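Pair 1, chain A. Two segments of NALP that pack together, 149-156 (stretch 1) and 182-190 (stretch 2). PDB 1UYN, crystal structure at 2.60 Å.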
# COMPACT_ATOMS: atom_id res chain seq x y z
N SER A 149 12.72 -5.43 18.70
CA SER A 149 11.30 -5.20 18.50
C SER A 149 11.02 -3.72 18.52
O SER A 149 11.43 -2.99 19.43
CB SER A 149 10.47 -5.96 19.58
OG SER A 149 9.25 -6.43 19.01
N VAL A 150 10.37 -3.24 17.48
CA VAL A 150 10.14 -1.78 17.39
C VAL A 150 8.75 -1.50 16.90
O VAL A 150 8.25 -2.22 16.04
CB VAL A 150 11.21 -1.04 16.52
CG1 VAL A 150 11.20 -1.53 15.13
CG2 VAL A 150 11.00 0.46 16.54
N ASN A 151 8.15 -0.48 17.47
CA ASN A 151 6.86 -0.05 17.07
C ASN A 151 6.96 1.24 16.35
O ASN A 151 7.84 2.02 16.61
CB ASN A 151 5.92 0.10 18.25
CG ASN A 151 5.88 -1.15 19.11
OD1 ASN A 151 6.15 -1.08 20.32
ND2 ASN A 151 5.54 -2.29 18.51
N GLY A 152 6.06 1.45 15.42
CA GLY A 152 5.92 2.74 14.79
C GLY A 152 4.47 3.05 14.44
O GLY A 152 3.56 2.28 14.68
N THR A 153 4.30 4.24 13.91
CA THR A 153 3.05 4.74 13.39
C THR A 153 3.38 5.26 12.03
O THR A 153 4.42 5.88 11.83
CB THR A 153 2.57 5.87 14.22
OG1 THR A 153 2.49 5.41 15.57
CG2 THR A 153 1.12 6.21 13.89
N LEU A 154 2.50 4.97 11.10
CA LEU A 154 2.58 5.53 9.76
C LEU A 154 1.27 6.18 9.40
O LEU A 154 0.22 5.54 9.49
CB LEU A 154 2.88 4.42 8.79
CG LEU A 154 2.88 4.78 7.34
CD1 LEU A 154 3.94 5.89 7.04
CD2 LEU A 154 3.13 3.49 6.59
N MET A 155 1.31 7.43 8.98
CA MET A 155 0.10 8.07 8.47
C MET A 155 0.24 8.43 7.03
O MET A 155 1.28 8.81 6.60
CB MET A 155 -0.19 9.33 9.24
CG MET A 155 -0.66 8.96 10.63
SD MET A 155 -0.90 10.39 11.70
CE MET A 155 -1.58 11.78 10.28
N GLN A 156 -0.83 8.33 6.29
CA GLN A 156 -0.77 8.80 4.92
C GLN A 156 -1.90 9.80 4.74
O GLN A 156 -3.00 9.67 5.33
CB GLN A 156 -0.92 7.64 3.94
CG GLN A 156 0.10 6.52 4.10
CD GLN A 156 -0.40 5.28 3.44
OE1 GLN A 156 -1.54 4.88 3.67
NE2 GLN A 156 0.44 4.66 2.63
N ASP A 182 3.59 10.59 3.44
CA ASP A 182 3.75 9.55 4.44
C ASP A 182 4.49 10.12 5.59
O ASP A 182 5.63 10.55 5.43
CB ASP A 182 4.62 8.41 3.93
CG ASP A 182 4.01 7.68 2.79
OD1 ASP A 182 2.78 7.79 2.58
OD2 ASP A 182 4.72 6.99 2.04
N LEU A 183 3.88 10.08 6.76
CA LEU A 183 4.52 10.51 8.00
C LEU A 183 4.75 9.27 8.84
O LEU A 183 3.82 8.61 9.26
CB LEU A 183 3.60 11.46 8.74
CG LEU A 183 4.13 12.15 9.98
CD1 LEU A 183 5.45 12.92 9.71
CD2 LEU A 183 3.08 13.08 10.46
N LEU A 184 6.01 8.94 9.11
CA LEU A 184 6.34 7.75 9.88
C LEU A 184 6.94 8.24 11.17
O LEU A 184 7.90 8.98 11.13
CB LEU A 184 7.36 6.89 9.13
CG LEU A 184 7.70 5.60 9.91
CD1 LEU A 184 7.30 4.38 9.12
CD2 LEU A 184 9.16 5.55 10.22
N LYS A 185 6.36 7.88 12.30
CA LYS A 185 7.02 8.08 13.58
C LYS A 185 7.37 6.67 14.09
O LYS A 185 6.49 5.81 14.22
CB LYS A 185 6.12 8.85 14.57
CG LYS A 185 5.37 10.13 14.01
CD LYS A 185 5.78 11.45 14.74
CE LYS A 185 4.62 12.46 15.12
NZ LYS A 185 3.25 11.86 15.11
N GLN A 186 8.65 6.38 14.30
CA GLN A 186 9.06 5.10 14.85
C GLN A 186 9.73 5.30 16.21
O GLN A 186 10.61 6.14 16.33
CB GLN A 186 10.04 4.42 13.91
CG GLN A 186 10.46 3.02 14.30
CD GLN A 186 11.26 2.33 13.19
OE1 GLN A 186 10.68 1.85 12.16
NE2 GLN A 186 12.60 2.30 13.36
N ASP A 187 9.31 4.50 17.21
CA ASP A 187 9.91 4.50 18.54
C ASP A 187 11.34 3.99 18.62
O ASP A 187 11.84 3.27 17.77
CB ASP A 187 9.10 3.61 19.51
CG ASP A 187 7.64 4.06 19.69
OD1 ASP A 187 7.28 5.12 19.11
OD2 ASP A 187 6.81 3.41 20.39
N ALA A 188 11.97 4.39 19.71
CA ALA A 188 13.23 3.82 20.14
C ALA A 188 13.07 2.33 20.43
O ALA A 188 11.99 1.87 20.73
CB ALA A 188 13.70 4.52 21.38
N PHE A 189 14.16 1.59 20.30
CA PHE A 189 14.17 0.18 20.63
C PHE A 189 15.58 -0.23 21.03
O PHE A 189 16.53 0.53 20.89
CB PHE A 189 13.72 -0.65 19.45
CG PHE A 189 14.66 -0.58 18.28
CD1 PHE A 189 14.65 0.51 17.43
CD2 PHE A 189 15.57 -1.59 18.05
CE1 PHE A 189 15.52 0.59 16.38
CE2 PHE A 189 16.44 -1.52 17.00
CZ PHE A 189 16.42 -0.41 16.16
N ALA A 190 15.68 -1.45 21.51
CA ALA A 190 16.96 -2.06 21.85
C ALA A 190 16.82 -3.57 21.66
O ALA A 190 15.76 -4.13 21.93
CB ALA A 190 17.39 -1.72 23.27
O HOH W 1 7.41 1.14 21.33
O HOH W 2 9.54 -0.01 20.32
O HOH W 3 3.24 4.70 2.74

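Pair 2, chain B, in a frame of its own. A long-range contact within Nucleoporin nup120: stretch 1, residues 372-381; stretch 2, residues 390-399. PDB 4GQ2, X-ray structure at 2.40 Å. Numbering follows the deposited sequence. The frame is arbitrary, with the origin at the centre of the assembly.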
# COMPACT_ATOMS: atom_id res chain seq x y z
N LEU B 372 5.03 -15.22 24.81
CA LEU B 372 4.95 -14.68 23.46
C LEU B 372 6.24 -14.11 22.88
O LEU B 372 6.23 -13.51 21.80
CB LEU B 372 3.84 -13.62 23.42
CG LEU B 372 2.43 -14.06 23.80
CD1 LEU B 372 1.51 -12.85 23.82
CD2 LEU B 372 1.90 -15.11 22.84
N ASN B 373 7.35 -14.30 23.59
CA ASN B 373 8.66 -13.85 23.14
C ASN B 373 9.43 -14.99 22.49
O ASN B 373 9.21 -16.15 22.83
CB ASN B 373 9.47 -13.28 24.31
CG ASN B 373 8.99 -11.92 24.76
OD1 ASN B 373 8.65 -11.72 25.92
ND2 ASN B 373 8.96 -10.96 23.83
N THR B 374 10.34 -14.65 21.58
CA THR B 374 11.03 -15.65 20.77
C THR B 374 12.46 -15.24 20.41
O THR B 374 12.71 -14.09 20.04
CB THR B 374 10.24 -15.91 19.46
OG1 THR B 374 8.87 -16.21 19.77
CG2 THR B 374 10.84 -17.06 18.68
N VAL B 375 13.40 -16.18 20.51
CA VAL B 375 14.76 -15.99 20.00
C VAL B 375 15.17 -17.15 19.09
O VAL B 375 14.94 -18.31 19.41
CB VAL B 375 15.81 -15.82 21.12
CG1 VAL B 375 17.21 -15.66 20.52
CG2 VAL B 375 15.49 -14.61 21.99
N ILE B 376 15.75 -16.81 17.95
CA ILE B 376 16.31 -17.81 17.05
C ILE B 376 17.83 -17.71 17.05
O ILE B 376 18.39 -16.62 16.96
CB ILE B 376 15.73 -17.69 15.61
CG1 ILE B 376 14.34 -18.33 15.53
CG2 ILE B 376 16.61 -18.41 14.60
CD1 ILE B 376 13.22 -17.49 16.10
N GLN B 377 18.48 -18.87 17.17
CA GLN B 377 19.94 -18.95 17.13
C GLN B 377 20.41 -19.90 16.04
O GLN B 377 19.82 -20.96 15.83
CB GLN B 377 20.49 -19.47 18.46
CG GLN B 377 20.19 -18.62 19.69
CD GLN B 377 20.69 -19.27 20.96
OE1 GLN B 377 20.92 -20.48 21.01
NE2 GLN B 377 20.87 -18.47 22.01
N LYS B 378 21.48 -19.51 15.35
CA LYS B 378 22.21 -20.41 14.45
C LYS B 378 23.59 -20.71 15.01
O LYS B 378 24.24 -19.84 15.61
CB LYS B 378 22.36 -19.79 13.06
CG LYS B 378 21.18 -19.98 12.14
CD LYS B 378 21.47 -19.40 10.76
CE LYS B 378 20.31 -19.65 9.81
NZ LYS B 378 20.49 -18.97 8.50
N CYS B 379 24.05 -21.95 14.81
CA CYS B 379 25.41 -22.34 15.14
C CYS B 379 26.08 -23.01 13.96
O CYS B 379 25.61 -24.05 13.47
CB CYS B 379 25.46 -23.28 16.35
SG CYS B 379 27.03 -24.16 16.54
N ASN B 380 27.18 -22.42 13.51
CA ASN B 380 28.07 -23.06 12.56
C ASN B 380 29.11 -23.87 13.31
O ASN B 380 30.04 -23.31 13.92
CB ASN B 380 28.74 -22.04 11.64
CG ASN B 380 28.16 -22.04 10.24
OD1 ASN B 380 27.63 -21.03 9.78
ND2 ASN B 380 28.25 -23.18 9.56
N LEU B 381 28.95 -25.19 13.29
CA LEU B 381 29.88 -26.10 13.93
C LEU B 381 30.74 -26.80 12.88
O LEU B 381 30.26 -27.15 11.80
CB LEU B 381 29.15 -27.12 14.79
N SER B 390 34.86 -26.09 16.45
CA SER B 390 34.63 -24.65 16.55
C SER B 390 33.16 -24.30 16.31
O SER B 390 32.50 -24.90 15.47
CB SER B 390 35.52 -23.90 15.56
OG SER B 390 35.40 -24.44 14.26
N CYS B 391 32.68 -23.31 17.06
CA CYS B 391 31.28 -22.89 16.99
C CYS B 391 31.12 -21.38 16.78
O CYS B 391 31.44 -20.58 17.66
CB CYS B 391 30.51 -23.33 18.24
SG CYS B 391 30.26 -25.12 18.34
N VAL B 392 30.61 -21.02 15.60
CA VAL B 392 30.32 -19.62 15.28
C VAL B 392 28.81 -19.39 15.40
O VAL B 392 28.01 -20.00 14.68
CB VAL B 392 30.82 -19.25 13.86
CG1 VAL B 392 30.71 -17.75 13.63
CG2 VAL B 392 32.26 -19.71 13.67
N TRP B 393 28.43 -18.49 16.31
CA TRP B 393 27.03 -18.28 16.69
C TRP B 393 26.46 -16.99 16.17
O TRP B 393 27.16 -15.98 16.06
CB TRP B 393 26.89 -18.31 18.20
CG TRP B 393 27.06 -19.68 18.81
CD1 TRP B 393 28.25 -20.28 19.23
CD2 TRP B 393 26.02 -20.68 19.08
NE1 TRP B 393 28.02 -21.54 19.72
CE2 TRP B 393 26.70 -21.84 19.66
CE3 TRP B 393 24.64 -20.73 18.91
CZ2 TRP B 393 26.02 -22.98 20.05
CZ3 TRP B 393 23.96 -21.88 19.30
CH2 TRP B 393 24.64 -22.98 19.86
N SER B 394 25.17 -17.01 15.85
CA SER B 394 24.40 -15.81 15.53
C SER B 394 22.97 -15.89 16.09
O SER B 394 22.45 -16.98 16.32
CB SER B 394 24.38 -15.56 14.01
OG SER B 394 24.04 -16.72 13.30
N HIS B 395 22.35 -14.74 16.34
CA HIS B 395 21.00 -14.72 16.93
C HIS B 395 20.18 -13.55 16.51
O HIS B 395 20.69 -12.61 15.89
CB HIS B 395 21.09 -14.79 18.45
CG HIS B 395 21.65 -13.54 19.09
ND1 HIS B 395 20.88 -12.64 19.72
CD2 HIS B 395 22.96 -13.06 19.15
CE1 HIS B 395 21.66 -11.64 20.18
NE2 HIS B 395 22.93 -11.90 19.83
N SER B 396 18.89 -13.59 16.86
CA SER B 396 17.94 -12.53 16.54
C SER B 396 17.58 -11.71 17.78
O SER B 396 17.25 -12.27 18.82
CB SER B 396 16.66 -13.12 15.95
OG SER B 396 15.93 -13.83 16.94
N LEU B 397 17.65 -10.39 17.65
CA LEU B 397 17.28 -9.48 18.73
C LEU B 397 15.88 -8.92 18.48
O LEU B 397 15.72 -7.76 18.11
CB LEU B 397 18.32 -8.35 18.86
CG LEU B 397 18.60 -7.65 20.20
CD1 LEU B 397 17.51 -6.66 20.60
CD2 LEU B 397 18.88 -8.64 21.33
N ASP B 398 14.87 -9.76 18.68
CA ASP B 398 13.49 -9.37 18.40
C ASP B 398 12.75 -8.85 19.63
O ASP B 398 12.81 -9.45 20.71
CB ASP B 398 12.71 -10.52 17.75
CG ASP B 398 11.36 -10.08 17.23
OD1 ASP B 398 11.27 -8.99 16.62
OD2 ASP B 398 10.38 -10.83 17.41
N SER B 399 12.05 -7.73 19.45
CA SER B 399 11.27 -7.11 20.51
C SER B 399 9.79 -7.49 20.39
O SER B 399 9.28 -8.27 21.19
CB SER B 399 11.42 -5.59 20.46
OG SER B 399 11.08 -5.08 19.18

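Pair 1 and pair 2 share one arrangement: two antiparallel strands side by side in a sheet. Their directions differ by 162° in pair 1 and by 159° in pair 2. The strand axes approach to 4.5 Å in both. Fourteen central residues superpose with an RMSD of 0.6 Å. The area buried is also similar, 663 Å² in pair 1 and 688 Å² in pair 2.

The backbone ladder is the common feature. In pair 1, A:Thr153 N donates to A:Lys185 O at 2.7 Å, and A:Lys185 N returns a bond to A:Thr153 O at 2.8 Å. The matched bonds in pair 2 run from B:Lys378 N to B:Ser394 O at 2.9 Å and from B:Ser394 N to B:Lys378 O at 3.0 Å. One rung further, A:Met155 and A:Leu183 are matched by B:Asn380 and B:Val392. These pairs also exchange two bonds each. Such bonds depend on main-chain atoms, so the ladder tolerates very different side chains. On the face with A:Met155 and A:Leu183, A:Met155 CB and A:Leu183 CB are 4.4 Å apart; B:Asn380 CB and B:Val392 CB are 4.1 Å apart. Next to them, B:Lys378 CB lies 3.5 Å from B:Ser394 OG, where pair 1 has A:Thr153 and A:Lys185.

A:Gly152 matches B:Gln377. The glycine has no side chain, and its CA lies 3.9 Å from A:Gln186 CA. In pair 2 both residues carry side chains, whereas in pair 1 only A:Gln186 does. B:Gln377 CA and B:His395 CA are 4.4 Å apart. B:Gln377 CG reaches B:His395 CB at 4.1 Å.

A:Leu154 and A:Leu184 match B:Cys379 and B:Trp393. Pair 1 uses two aliphatic chains, with A:Leu154 CD1 4.1 Å from A:Leu184 CB. Pair 2 sets a small residue against a large ring. B:Cys379 CB lies over the face of the B:Trp393 six-membered ring, 3.4 Å from its centroid. B:Cys379 SG is over the same ring, 4.1 Å from the centroid.

A:Gln156 and A:Asp182 match B:Leu381 and B:Cys391. The pair 1 site is polar: water 3 accepts from A:Gln156 NE2 at 2.8 Å and donates a weak bond to A:Asp182 OD2 at 2.8 Å. In pair 2 the contacts are apolar. B:Leu381 CB is 4.2 Å from B:Cys391 SG, although the leucine is not modelled beyond CB. B:Cys391 SG also lies 3.8 Å from B:Cys379 SG, too far for a disulfide.

A:Val150 and B:Val375 keep the same residue type, with side-chain centres 0.4 Å apart. Their rotamers differ, p in A:Val150 and t in B:Val375. Both valines touch the matched main-chain oxygen: A:Val150 CG2 is 3.2 Å from A:Asp187 O, and B:Val375 CG1 is 3.8 Å from B:Ser396 O. A:Val150 CG2 also packs 3.8 Å from A:Phe189 CD1, a residue with no counterpart in pair 2.

A:Asp187 and B:Ser396 both point toward the opposite strand. A:Asp187 N donates to A:Asn151 O at 2.9 Å, and B:Ser396 N donates to B:Ile376 O at 3.1 Å. The side chains then differ. A:Asp187 OD2 receives a bond from water 1 at 2.5 Å, and the same water donates to A:Asn151 OD1 at 2.7 Å. B:Ser396 OG binds directly, accepting from B:Ile376 N at 3.2 Å.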